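Non-ribosomal peptide synthetase (Methanobrevibacter ruminantium, PDB 6VTJ) probably releases a finished peptide from its carrier-bound phosphopantetheine thioester by NAD(P)H-dependent reduction, joining a peptide carrier domain to a reductase domain. Local coordinates at residues I140-Y144 and M174-E180; V329-D335 and Y483-Y489; L126-T132 and D212-A218. All coordinates share one frame; numbering follows the deposited sequence.

Contact 1 of 3, residues I140-Y144 and M174-E180; sequences IHILY and MNDYFDE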
loop_
_atom_site.group_PDB
_atom_site.type_symbol
_atom_site.label_atom_id
_atom_site.label_comp_id
_atom_site.label_asym_id
_atom_site.label_seq_id
_atom_site.Cartn_x
_atom_site.Cartn_y
_atom_site.Cartn_z
ATOM N N ILE A 140 -11.860 -8.054 1.485
ATOM C CA ILE A 140 -12.803 -9.052 0.985
ATOM C C ILE A 140 -12.223 -10.448 1.117
ATOM O O ILE A 140 -12.945 -11.417 1.394
ATOM C CB ILE A 140 -13.198 -8.730 -0.476
ATOM C CG1 ILE A 140 -14.430 -9.517 -0.882
ATOM C CG2 ILE A 140 -12.068 -9.009 -1.472
ATOM C CD1 ILE A 140 -15.618 -9.216 -0.039
ATOM N N HIS A 141 -10.916 -10.579 0.950
ATOM C CA HIS A 141 -10.320 -11.899 1.040
ATOM C C HIS A 141 -10.084 -12.324 2.473
ATOM O O HIS A 141 -10.131 -13.522 2.767
ATOM C CB HIS A 141 -9.039 -11.917 0.227
ATOM C CG HIS A 141 -9.295 -11.975 -1.243
ATOM N ND1 HIS A 141 -9.291 -10.855 -2.043
ATOM C CD2 HIS A 141 -9.627 -13.015 -2.046
ATOM C CE1 HIS A 141 -9.569 -11.208 -3.289
ATOM N NE2 HIS A 141 -9.792 -12.511 -3.313
ATOM N N ILE A 142 -9.848 -11.366 3.379
ATOM C CA ILE A 142 -9.904 -11.689 4.805
ATOM C C ILE A 142 -11.293 -12.210 5.172
ATOM O O ILE A 142 -11.426 -13.183 5.914
ATOM C CB ILE A 142 -9.518 -10.475 5.668
ATOM C CG1 ILE A 142 -8.039 -10.097 5.457
ATOM C CG2 ILE A 142 -9.850 -10.754 7.149
ATOM C CD1 ILE A 142 -7.579 -8.837 6.200
ATOM N N LEU A 143 -12.348 -11.575 4.651
ATOM C CA LEU A 143 -13.698 -12.043 4.954
ATOM C C LEU A 143 -13.926 -13.438 4.374
ATOM O O LEU A 143 -14.490 -14.324 5.037
ATOM C CB LEU A 143 -14.724 -11.051 4.407
ATOM C CG LEU A 143 -16.169 -11.527 4.247
ATOM C CD1 LEU A 143 -16.730 -11.874 5.611
ATOM C CD2 LEU A 143 -17.019 -10.456 3.583
ATOM N N TYR A 144 -13.507 -13.641 3.131
ATOM C CA TYR A 144 -13.564 -14.964 2.517
ATOM C C TYR A 144 -12.896 -16.023 3.390
ATOM O O TYR A 144 -13.517 -17.029 3.750
ATOM C CB TYR A 144 -12.902 -14.911 1.150
ATOM C CG TYR A 144 -12.986 -16.205 0.384
ATOM C CD1 TYR A 144 -14.176 -16.599 -0.212
ATOM C CD2 TYR A 144 -11.876 -17.029 0.251
ATOM C CE1 TYR A 144 -14.268 -17.772 -0.912
ATOM C CE2 TYR A 144 -11.955 -18.206 -0.454
ATOM C CZ TYR A 144 -13.156 -18.574 -1.040
ATOM O OH TYR A 144 -13.259 -19.753 -1.744
ATOM N N MET A 174 -19.050 -9.211 -2.553
ATOM C CA MET A 174 -18.828 -10.637 -2.336
ATOM C C MET A 174 -19.063 -11.424 -3.615
ATOM O O MET A 174 -18.257 -12.289 -3.986
ATOM C CB MET A 174 -19.742 -11.152 -1.223
ATOM C CG MET A 174 -19.278 -10.822 0.185
ATOM S SD MET A 174 -20.589 -11.188 1.365
ATOM C CE MET A 174 -20.486 -12.984 1.306
ATOM N N ASN A 175 -20.171 -11.133 -4.309
ATOM C CA ASN A 175 -20.441 -11.833 -5.565
ATOM C C ASN A 175 -19.470 -11.416 -6.666
ATOM O O ASN A 175 -19.159 -12.218 -7.553
ATOM C CB ASN A 175 -21.880 -11.581 -6.002
ATOM C CG ASN A 175 -22.879 -12.346 -5.162
ATOM O OD1 ASN A 175 -22.618 -13.470 -4.719
ATOM N ND2 ASN A 175 -24.036 -11.739 -4.938
ATOM N N ASP A 176 -18.995 -10.172 -6.631
ATOM C CA ASP A 176 -17.955 -9.732 -7.558
ATOM C C ASP A 176 -16.708 -10.605 -7.475
ATOM O O ASP A 176 -16.101 -10.932 -8.504
ATOM C CB ASP A 176 -17.587 -8.282 -7.257
ATOM C CG ASP A 176 -18.010 -7.350 -8.339
ATOM O OD1 ASP A 176 -18.418 -7.865 -9.400
ATOM O OD2 ASP A 176 -17.943 -6.112 -8.130
ATOM N N TYR A 177 -16.289 -10.964 -6.257
ATOM C CA TYR A 177 -14.998 -11.623 -6.067
ATOM C C TYR A 177 -15.070 -13.141 -5.942
ATOM O O TYR A 177 -14.050 -13.810 -6.134
ATOM C CB TYR A 177 -14.306 -11.071 -4.812
ATOM C CG TYR A 177 -13.560 -9.769 -5.031
ATOM C CD1 TYR A 177 -12.321 -9.758 -5.657
ATOM C CD2 TYR A 177 -14.090 -8.552 -4.600
ATOM C CE1 TYR A 177 -11.626 -8.568 -5.860
ATOM C CE2 TYR A 177 -13.404 -7.362 -4.791
ATOM C CZ TYR A 177 -12.167 -7.380 -5.424
ATOM O OH TYR A 177 -11.465 -6.211 -5.627
ATOM N N PHE A 178 -16.214 -13.709 -5.581
ATOM C CA PHE A 178 -16.258 -15.116 -5.214
ATOM C C PHE A 178 -17.046 -15.928 -6.228
ATOM O O PHE A 178 -18.075 -15.476 -6.750
ATOM C CB PHE A 178 -16.894 -15.347 -3.844
ATOM C CG PHE A 178 -16.271 -14.582 -2.726
ATOM C CD1 PHE A 178 -15.006 -14.018 -2.851
ATOM C CD2 PHE A 178 -16.958 -14.446 -1.520
ATOM C CE1 PHE A 178 -14.438 -13.319 -1.815
ATOM C CE2 PHE A 178 -16.393 -13.747 -0.464
ATOM C CZ PHE A 178 -15.124 -13.172 -0.626
ATOM N N ASP A 179 -16.555 -17.147 -6.457
ATOM C CA ASP A 179 -17.342 -18.187 -7.109
ATOM C C ASP A 179 -18.478 -18.653 -6.211
ATOM O O ASP A 179 -19.639 -18.690 -6.637
ATOM C CB ASP A 179 -16.442 -19.367 -7.475
ATOM C CG ASP A 179 -15.425 -19.021 -8.543
ATOM O OD1 ASP A 179 -15.771 -18.258 -9.480
ATOM O OD2 ASP A 179 -14.279 -19.518 -8.436
ATOM N N GLU A 180 -18.158 -19.022 -4.965
ATOM C CA GLU A 180 -19.187 -19.348 -3.985
ATOM C C GLU A 180 -20.096 -18.156 -3.749
ATOM O O GLU A 180 -19.649 -17.002 -3.714
ATOM C CB GLU A 180 -18.582 -19.738 -2.630
ATOM C CG GLU A 180 -17.652 -20.898 -2.620
ATOM C CD GLU A 180 -16.237 -20.430 -2.521
ATOM O OE1 GLU A 180 -15.922 -19.443 -3.209
ATOM O OE2 GLU A 180 -15.452 -21.026 -1.764
#

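Contact 2 of 3, residues V329-D335 and Y483-Y489; sequences VFQKNYD and YLNKFDY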
loop_
_atom_site.group_PDB
_atom_site.type_symbol
_atom_site.label_atom_id
_atom_site.label_comp_id
_atom_site.label_asym_id
_atom_site.label_seq_id
_atom_site.Cartn_x
_atom_site.Cartn_y
_atom_site.Cartn_z
ATOM N N VAL A 329 -7.219 -14.039 -9.924
ATOM C CA VAL A 329 -8.099 -12.876 -9.896
ATOM C C VAL A 329 -7.426 -11.773 -9.097
ATOM O O VAL A 329 -6.960 -12.001 -7.975
ATOM C CB VAL A 329 -9.475 -13.237 -9.310
ATOM C CG1 VAL A 329 -10.236 -11.982 -8.912
ATOM C CG2 VAL A 329 -10.274 -14.025 -10.315
ATOM N N PHE A 330 -7.407 -10.568 -9.668
ATOM C CA PHE A 330 -6.826 -9.369 -9.095
ATOM C C PHE A 330 -7.942 -8.434 -8.627
ATOM O O PHE A 330 -9.127 -8.771 -8.694
ATOM C CB PHE A 330 -5.900 -8.715 -10.128
ATOM C CG PHE A 330 -5.014 -7.649 -9.550
ATOM C CD1 PHE A 330 -4.278 -7.890 -8.394
ATOM C CD2 PHE A 330 -4.949 -6.394 -10.140
ATOM C CE1 PHE A 330 -3.471 -6.910 -7.852
ATOM C CE2 PHE A 330 -4.160 -5.390 -9.599
ATOM C CZ PHE A 330 -3.401 -5.654 -8.450
ATOM N N GLN A 331 -7.573 -7.240 -8.174
ATOM C CA GLN A 331 -8.560 -6.343 -7.580
ATOM C C GLN A 331 -9.506 -5.769 -8.647
ATOM O O GLN A 331 -9.199 -5.741 -9.839
ATOM C CB GLN A 331 -7.863 -5.213 -6.808
ATOM C CG GLN A 331 -7.154 -4.201 -7.666
ATOM C CD GLN A 331 -6.030 -3.504 -6.926
ATOM O OE1 GLN A 331 -5.534 -3.993 -5.910
ATOM N NE2 GLN A 331 -5.613 -2.358 -7.438
ATOM N N LYS A 332 -10.687 -5.321 -8.197
ATOM C CA LYS A 332 -11.633 -4.691 -9.119
ATOM C C LYS A 332 -10.998 -3.516 -9.860
ATOM O O LYS A 332 -11.141 -3.398 -11.081
ATOM C CB LYS A 332 -12.884 -4.237 -8.375
ATOM N N ASN A 333 -10.273 -2.654 -9.155
ATOM C CA ASN A 333 -9.599 -1.520 -9.798
ATOM C C ASN A 333 -8.178 -1.904 -10.213
ATOM O O ASN A 333 -7.188 -1.348 -9.737
ATOM C CB ASN A 333 -9.597 -0.309 -8.871
ATOM C CG ASN A 333 -10.997 0.225 -8.614
ATOM O OD1 ASN A 333 -11.944 -0.123 -9.326
ATOM N ND2 ASN A 333 -11.136 1.081 -7.603
ATOM N N TYR A 334 -8.107 -2.877 -11.137
ATOM C CA TYR A 334 -6.832 -3.454 -11.573
ATOM C C TYR A 334 -5.882 -2.423 -12.176
ATOM O O TYR A 334 -4.678 -2.685 -12.273
ATOM C CB TYR A 334 -7.083 -4.561 -12.600
ATOM C CG TYR A 334 -7.795 -4.067 -13.844
ATOM C CD1 TYR A 334 -7.082 -3.566 -14.931
ATOM C CD2 TYR A 334 -9.181 -4.083 -13.923
ATOM C CE1 TYR A 334 -7.728 -3.096 -16.058
ATOM C CE2 TYR A 334 -9.838 -3.622 -15.045
ATOM C CZ TYR A 334 -9.109 -3.130 -16.111
ATOM O OH TYR A 334 -9.774 -2.673 -17.228
ATOM N N ASP A 335 -6.395 -1.254 -12.554
ATOM C CA ASP A 335 -5.612 -0.296 -13.326
ATOM C C ASP A 335 -4.697 0.565 -12.469
ATOM O O ASP A 335 -3.815 1.228 -13.021
ATOM C CB ASP A 335 -6.547 0.612 -14.132
ATOM C CG ASP A 335 -7.217 -0.109 -15.279
ATOM O OD1 ASP A 335 -6.768 -1.214 -15.637
ATOM O OD2 ASP A 335 -8.201 0.431 -15.821
ATOM N N TYR A 483 -5.649 -13.344 -16.413
ATOM C CA TYR A 483 -6.752 -12.555 -15.896
ATOM C C TYR A 483 -6.671 -11.139 -16.445
ATOM O O TYR A 483 -7.646 -10.612 -17.005
ATOM C CB TYR A 483 -6.737 -12.575 -14.368
ATOM C CG TYR A 483 -7.827 -11.750 -13.771
ATOM C CD1 TYR A 483 -9.124 -12.235 -13.703
ATOM C CD2 TYR A 483 -7.573 -10.473 -13.280
ATOM C CE1 TYR A 483 -10.141 -11.473 -13.157
ATOM C CE2 TYR A 483 -8.589 -9.699 -12.740
ATOM C CZ TYR A 483 -9.870 -10.213 -12.685
ATOM O OH TYR A 483 -10.882 -9.459 -12.142
ATOM N N LEU A 484 -5.487 -10.533 -16.367
ATOM C CA LEU A 484 -5.390 -9.153 -16.817
ATOM C C LEU A 484 -5.587 -9.074 -18.321
ATOM O O LEU A 484 -6.116 -8.084 -18.833
ATOM C CB LEU A 484 -4.052 -8.550 -16.410
ATOM C CG LEU A 484 -3.783 -8.430 -14.913
ATOM C CD1 LEU A 484 -2.301 -8.172 -14.714
ATOM C CD2 LEU A 484 -4.620 -7.344 -14.267
ATOM N N ASN A 485 -5.237 -10.134 -19.040
ATOM C CA ASN A 485 -5.413 -10.075 -20.478
ATOM C C ASN A 485 -6.886 -10.101 -20.849
ATOM O O ASN A 485 -7.260 -9.582 -21.901
ATOM C CB ASN A 485 -4.657 -11.215 -21.137
ATOM C CG ASN A 485 -3.226 -10.848 -21.424
ATOM O OD1 ASN A 485 -2.879 -9.662 -21.491
ATOM N ND2 ASN A 485 -2.384 -11.857 -21.601
ATOM N N LYS A 486 -7.733 -10.674 -19.988
ATOM C CA LYS A 486 -9.175 -10.569 -20.215
ATOM C C LYS A 486 -9.651 -9.115 -20.292
ATOM O O LYS A 486 -10.711 -8.842 -20.872
ATOM C CB LYS A 486 -9.955 -11.291 -19.112
ATOM C CG LYS A 486 -9.908 -12.818 -19.191
ATOM C CD LYS A 486 -11.063 -13.443 -18.410
ATOM N N PHE A 487 -8.909 -8.172 -19.718
ATOM C CA PHE A 487 -9.274 -6.766 -19.798
ATOM C C PHE A 487 -8.440 -6.008 -20.824
ATOM O O PHE A 487 -8.509 -4.776 -20.878
ATOM C CB PHE A 487 -9.161 -6.127 -18.413
ATOM C CG PHE A 487 -10.080 -6.752 -17.409
ATOM C CD1 PHE A 487 -9.705 -7.890 -16.720
ATOM C CD2 PHE A 487 -11.344 -6.228 -17.193
ATOM C CE1 PHE A 487 -10.560 -8.480 -15.817
ATOM C CE2 PHE A 487 -12.199 -6.813 -16.280
ATOM C CZ PHE A 487 -11.803 -7.942 -15.593
ATOM N N ASP A 488 -7.688 -6.726 -21.665
ATOM C CA ASP A 488 -6.721 -6.113 -22.573
ATOM C C ASP A 488 -5.829 -5.137 -21.815
ATOM O O ASP A 488 -5.556 -4.026 -22.272
ATOM C CB ASP A 488 -7.421 -5.430 -23.749
ATOM C CG ASP A 488 -8.168 -6.420 -24.629
ATOM O OD1 ASP A 488 -7.753 -7.599 -24.710
ATOM O OD2 ASP A 488 -9.176 -6.017 -25.243
ATOM N N TYR A 489 -5.383 -5.566 -20.627
ATOM C CA TYR A 489 -4.609 -4.691 -19.753
ATOM C C TYR A 489 -3.363 -4.165 -20.454
ATOM O O TYR A 489 -3.032 -2.977 -20.341
ATOM C CB TYR A 489 -4.232 -5.446 -18.474
ATOM C CG TYR A 489 -3.357 -4.659 -17.536
ATOM C CD1 TYR A 489 -3.884 -3.602 -16.794
ATOM C CD2 TYR A 489 -2.004 -4.960 -17.387
ATOM C CE1 TYR A 489 -3.097 -2.883 -15.935
ATOM C CE2 TYR A 489 -1.202 -4.236 -16.516
ATOM C CZ TYR A 489 -1.757 -3.197 -15.799
ATOM O OH TYR A 489 -0.972 -2.468 -14.936
HETATM O O HOH W 1 -10.544 -6.979 -11.921
HETATM O O HOH W 2 -2.147 -1.825 -12.735
#

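Contact 3 of 3, residues L126-T132 and D212-A218; sequences LGNVLLT and DTVINSA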
loop_
_atom_site.group_PDB
_atom_site.type_symbol
_atom_site.label_atom_id
_atom_site.label_comp_id
_atom_site.label_asym_id
_atom_site.label_seq_id
_atom_site.Cartn_x
_atom_site.Cartn_y
_atom_site.Cartn_z
ATOM N N LEU A 126 -9.103 -16.170 18.080
ATOM C CA LEU A 126 -9.608 -15.123 17.195
ATOM C C LEU A 126 -10.988 -14.646 17.638
ATOM O O LEU A 126 -11.210 -13.444 17.818
ATOM C CB LEU A 126 -9.646 -15.639 15.756
ATOM C CG LEU A 126 -9.807 -14.632 14.626
ATOM C CD1 LEU A 126 -8.628 -13.714 14.596
ATOM C CD2 LEU A 126 -9.930 -15.366 13.308
ATOM N N GLY A 127 -11.931 -15.572 17.820
ATOM C CA GLY A 127 -13.248 -15.153 18.267
ATOM C C GLY A 127 -14.033 -14.472 17.153
ATOM O O GLY A 127 -13.847 -14.745 15.964
ATOM N N ASN A 128 -14.925 -13.568 17.549
ATOM C CA ASN A 128 -15.666 -12.771 16.586
ATOM C C ASN A 128 -14.855 -11.551 16.179
ATOM O O ASN A 128 -14.235 -10.890 17.015
ATOM C CB ASN A 128 -17.002 -12.328 17.172
ATOM C CG ASN A 128 -17.844 -13.489 17.644
ATOM O OD1 ASN A 128 -17.834 -14.576 17.050
ATOM N ND2 ASN A 128 -18.564 -13.274 18.730
ATOM N N VAL A 129 -14.896 -11.219 14.893
ATOM C CA VAL A 129 -14.007 -10.211 14.326
ATOM C C VAL A 129 -14.809 -8.992 13.902
ATOM O O VAL A 129 -15.888 -9.123 13.321
ATOM C CB VAL A 129 -13.222 -10.796 13.138
ATOM C CG1 VAL A 129 -12.628 -9.667 12.252
ATOM C CG2 VAL A 129 -12.149 -11.746 13.662
ATOM N N LEU A 130 -14.289 -7.812 14.209
ATOM C CA LEU A 130 -14.694 -6.574 13.558
ATOM C C LEU A 130 -13.681 -6.300 12.448
ATOM O O LEU A 130 -12.518 -5.997 12.725
ATOM C CB LEU A 130 -14.746 -5.418 14.553
ATOM C CG LEU A 130 -14.917 -4.064 13.866
ATOM C CD1 LEU A 130 -16.263 -4.052 13.184
ATOM C CD2 LEU A 130 -14.781 -2.907 14.835
ATOM N N LEU A 131 -14.110 -6.424 11.199
ATOM C CA LEU A 131 -13.275 -6.166 10.037
ATOM C C LEU A 131 -13.614 -4.808 9.428
ATOM O O LEU A 131 -14.776 -4.548 9.057
ATOM C CB LEU A 131 -13.463 -7.271 8.995
ATOM C CG LEU A 131 -12.804 -7.071 7.633
ATOM C CD1 LEU A 131 -11.278 -6.970 7.754
ATOM C CD2 LEU A 131 -13.191 -8.215 6.684
ATOM N N THR A 132 -12.599 -3.961 9.302
ATOM C CA THR A 132 -12.718 -2.739 8.523
ATOM C C THR A 132 -12.106 -2.967 7.152
ATOM O O THR A 132 -11.184 -3.768 6.997
ATOM C CB THR A 132 -12.021 -1.534 9.184
ATOM O OG1 THR A 132 -10.594 -1.651 9.051
ATOM C CG2 THR A 132 -12.409 -1.378 10.641
ATOM N N ASP A 212 -14.213 -9.713 19.663
ATOM C CA ASP A 212 -12.959 -10.149 20.261
ATOM C C ASP A 212 -11.721 -9.614 19.563
ATOM O O ASP A 212 -10.705 -9.383 20.224
ATOM C CB ASP A 212 -12.903 -11.678 20.272
ATOM C CG ASP A 212 -14.109 -12.272 20.944
ATOM O OD1 ASP A 212 -14.372 -11.864 22.093
ATOM O OD2 ASP A 212 -14.806 -13.116 20.335
ATOM N N THR A 213 -11.772 -9.414 18.247
ATOM C CA THR A 213 -10.609 -8.965 17.493
ATOM C C THR A 213 -11.030 -7.937 16.460
ATOM O O THR A 213 -11.944 -8.203 15.680
ATOM C CB THR A 213 -9.926 -10.119 16.768
ATOM O OG1 THR A 213 -9.665 -11.209 17.669
ATOM C CG2 THR A 213 -8.627 -9.628 16.133
ATOM N N VAL A 214 -10.356 -6.787 16.432
ATOM C CA VAL A 214 -10.483 -5.844 15.326
ATOM C C VAL A 214 -9.367 -6.133 14.331
ATOM O O VAL A 214 -8.213 -6.269 14.721
ATOM C CB VAL A 214 -10.414 -4.393 15.816
ATOM C CG1 VAL A 214 -10.535 -3.455 14.626
ATOM C CG2 VAL A 214 -11.515 -4.112 16.835
ATOM N N ILE A 215 -9.715 -6.296 13.065
ATOM C CA ILE A 215 -8.742 -6.359 11.978
ATOM C C ILE A 215 -8.950 -5.129 11.105
ATOM O O ILE A 215 -9.990 -4.983 10.439
ATOM C CB ILE A 215 -8.856 -7.659 11.174
ATOM C CG1 ILE A 215 -8.773 -8.861 12.135
ATOM C CG2 ILE A 215 -7.749 -7.713 10.143
ATOM C CD1 ILE A 215 -8.580 -10.209 11.460
ATOM N N ASN A 216 -7.960 -4.227 11.127
ATOM C CA ASN A 216 -8.044 -2.937 10.449
ATOM C C ASN A 216 -7.258 -3.012 9.151
ATOM O O ASN A 216 -6.037 -2.804 9.117
ATOM C CB ASN A 216 -7.534 -1.803 11.325
ATOM C CG ASN A 216 -7.898 -0.456 10.734
ATOM O OD1 ASN A 216 -9.079 -0.135 10.612
ATOM N ND2 ASN A 216 -6.904 0.298 10.298
ATOM N N SER A 217 -7.968 -3.359 8.078
ATOM C CA SER A 217 -7.397 -3.348 6.745
ATOM C C SER A 217 -7.884 -2.170 5.922
ATOM O O SER A 217 -7.405 -1.985 4.806
ATOM C CB SER A 217 -7.697 -4.662 6.010
ATOM O OG SER A 217 -9.021 -4.653 5.506
ATOM N N ALA A 218 -8.812 -1.358 6.440
ATOM C CA ALA A 218 -9.173 -0.134 5.742
ATOM C C ALA A 218 -7.960 0.771 5.684
ATOM O O ALA A 218 -7.297 0.996 6.702
ATOM C CB ALA A 218 -10.321 0.597 6.441
#

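Contact 1 of 3, residues I140-Y144 and M174-E180
Phe178 and Tyr144 meet edge-to-face where helix 137-149 packs against the end of helix 166-177. The planes stand at 54°, and Tyr144 CD1 hangs over the centre of the Phe178 ring; Tyr144 CG, anti to the backbone N (chi1 -176°), carries the phenol past that face toward Glu180. Packing is tightest at the base of this pair: Phe178 CZ sits 3.3 Å from Tyr144 CB, and Ile140 O lies at the edge of the Phe178 ring, in its plane. One turn back, Ile140 CG2 rests over a face of Tyr177, 3.9 Å from the ring centroid, while His141 turns its edge to the face of Tyr177 in an offset edge-to-face pair. Met174 CG is in looser contact with Ile140 CD1, at 4.0 Å. Toward solvent the packing gives way to a single polar bond: Tyr144 OH donates to Glu180 OE2 at 2.5 Å, meeting the syn lone pair, with the carboxylate plane 66° from the ring. Deeper in, Tyr177 OH pairs with Lys332 N and His141 with Phe137 O and Arg324. The chemistry thus divides between a largely apolar interior, its tyrosine and histidine ends bonded, and a more exposed phenol-carboxylate bond that probably helps keep the carboxylate ionised.

Contact 2 of 3, residues V329-D335 and Y483-Y489
Tyr483 lies flat beneath the backbone of Val329 and Phe330. Val329 CA stands over the centre of its ring, 3.9 Å from the centroid and only 7° off the normal, a CH-pi contact, and Phe330 N lies over the same face, 3.4 Å from Tyr483 CE2. Phe487 CE1 covers the opposite face, offset toward the rim, so the phenol is sandwiched between the loop and a residue of its own segment. With CG anti to the backbone N, the ring of Tyr483 reaches outward from the last helical turn, and Tyr483 OH lies 2.5 Å from the oxygen of a water that donates to Gln331 O. Cut back to alanine, this position would probably leave Val329 CA and Phe330 N without the ring packed on them, and the water without its phenol partner.

Tyr334 centres a second aromatic cluster. Its CG stands between the backbone N and the carbonyl carbon (chi1 60°), and the ring projects between Phe487 and Tyr489. Against Phe487 it lies obliquely, planes at 37°, with Tyr334 CE2 3.7 Å from Phe487 CD2; on Tyr489 it turns its edge, Tyr334 CD1 meeting Tyr489 CD1 at 3.7 Å. Leu484 CD2 fills in behind, touching Tyr334 CB. Phe487 and Tyr489 are placed by a Schellman motif, in which Tyr489 N bonds Leu484 O and Asp488 N bonds Asn485 O, ending the helix with Asp488 at positive phi.

A second water lies within hydrogen-bonding distance of Tyr334 O and Tyr489 OH, and Asn341 OD1 also bonds that hydroxyl. The contact joins the loop between strand 313-322 and helix 338-349 to the end of helix 474-485, with Leu340 of helix 338-349 packing against Phe330, Leu484 and Tyr489.

Contact 3 of 3, residues L126-T132 and D212-A218
Two neighbouring parallel strands of the Rossmann-type sheet, 129-132 and 213-216, make this contact, consistent with the NADP-binding family of the reductase domain. Their axes approach to 4.6 Å and diverge by 14°. Backbone bonds pass between them in parallel fashion: Leu130 N donates to Thr213 O, Ile215 N to Leu130 O at 2.8 Å, and Thr132 N to Ile215 O. CA-H...O contacts, such as Val129 CA to Thr213 O, accompany them.

Val129, Leu131, Thr213 and Ile215 face one side of the sheet, where helix 137-149 covers Val129 and Leu131; Val129 CG1 meets Ile215 CG1 at 3.9 Å. Leu130 and Val214 lie side by side on the other face, pointing the same way toward Phe244 of helix 229-246.

The loop ahead of strand 129-132 is held by side-chain and backbone bonds. Asp212 OD2 accepts Asn128 N on its anti side, while Asn128 O receives both Asp212 N and Thr213 N. Thr213 OG1 donates to Leu126 O at 2.7 Å, in the carbonyl plane and on a lone pair. Asn128 OD1 bonds Lys153 N, and its ND2 bonds Pro210 O.

Beyond the strands the polar links gather on Thr132. Ser217 OG donates to Thr132 O at 2.8 Å, and Thr132 OG1 accepts from Ala218 N at 3.2 Å. Asn216 has its amide nitrogen bonded to Gln255, leaving OD1 for Thr132: with OG1 between the backbone N and the carbonyl carbon (chi1 74°), Thr132 OG1 donates to Asn216 OD1 at 2.7 Å from above the amide carbonyl plane, 51° out of it.

From the N terminus, the chain passes the carrier helices and several short helices before strand 129-132, the first half of contact 3. Helix 137-149 follows at once, and contact 1 closes a short loop when 174-180 returns to it. That loop lies wholly within the longer one that contact 3 closes at 212-218, where strand 213-216 joins the sheet. Contact 2 opens later, in series with both, and its loop ends only near the C terminus. Helix 137-149 joins contacts 1 and 3, with Ile142 and Leu143 packing on Leu131 of the sheet. Contacts 1 and 2 touch where Tyr177 packs against Phe330 and Gln331 of the loop, whereas contacts 2 and 3 do not touch.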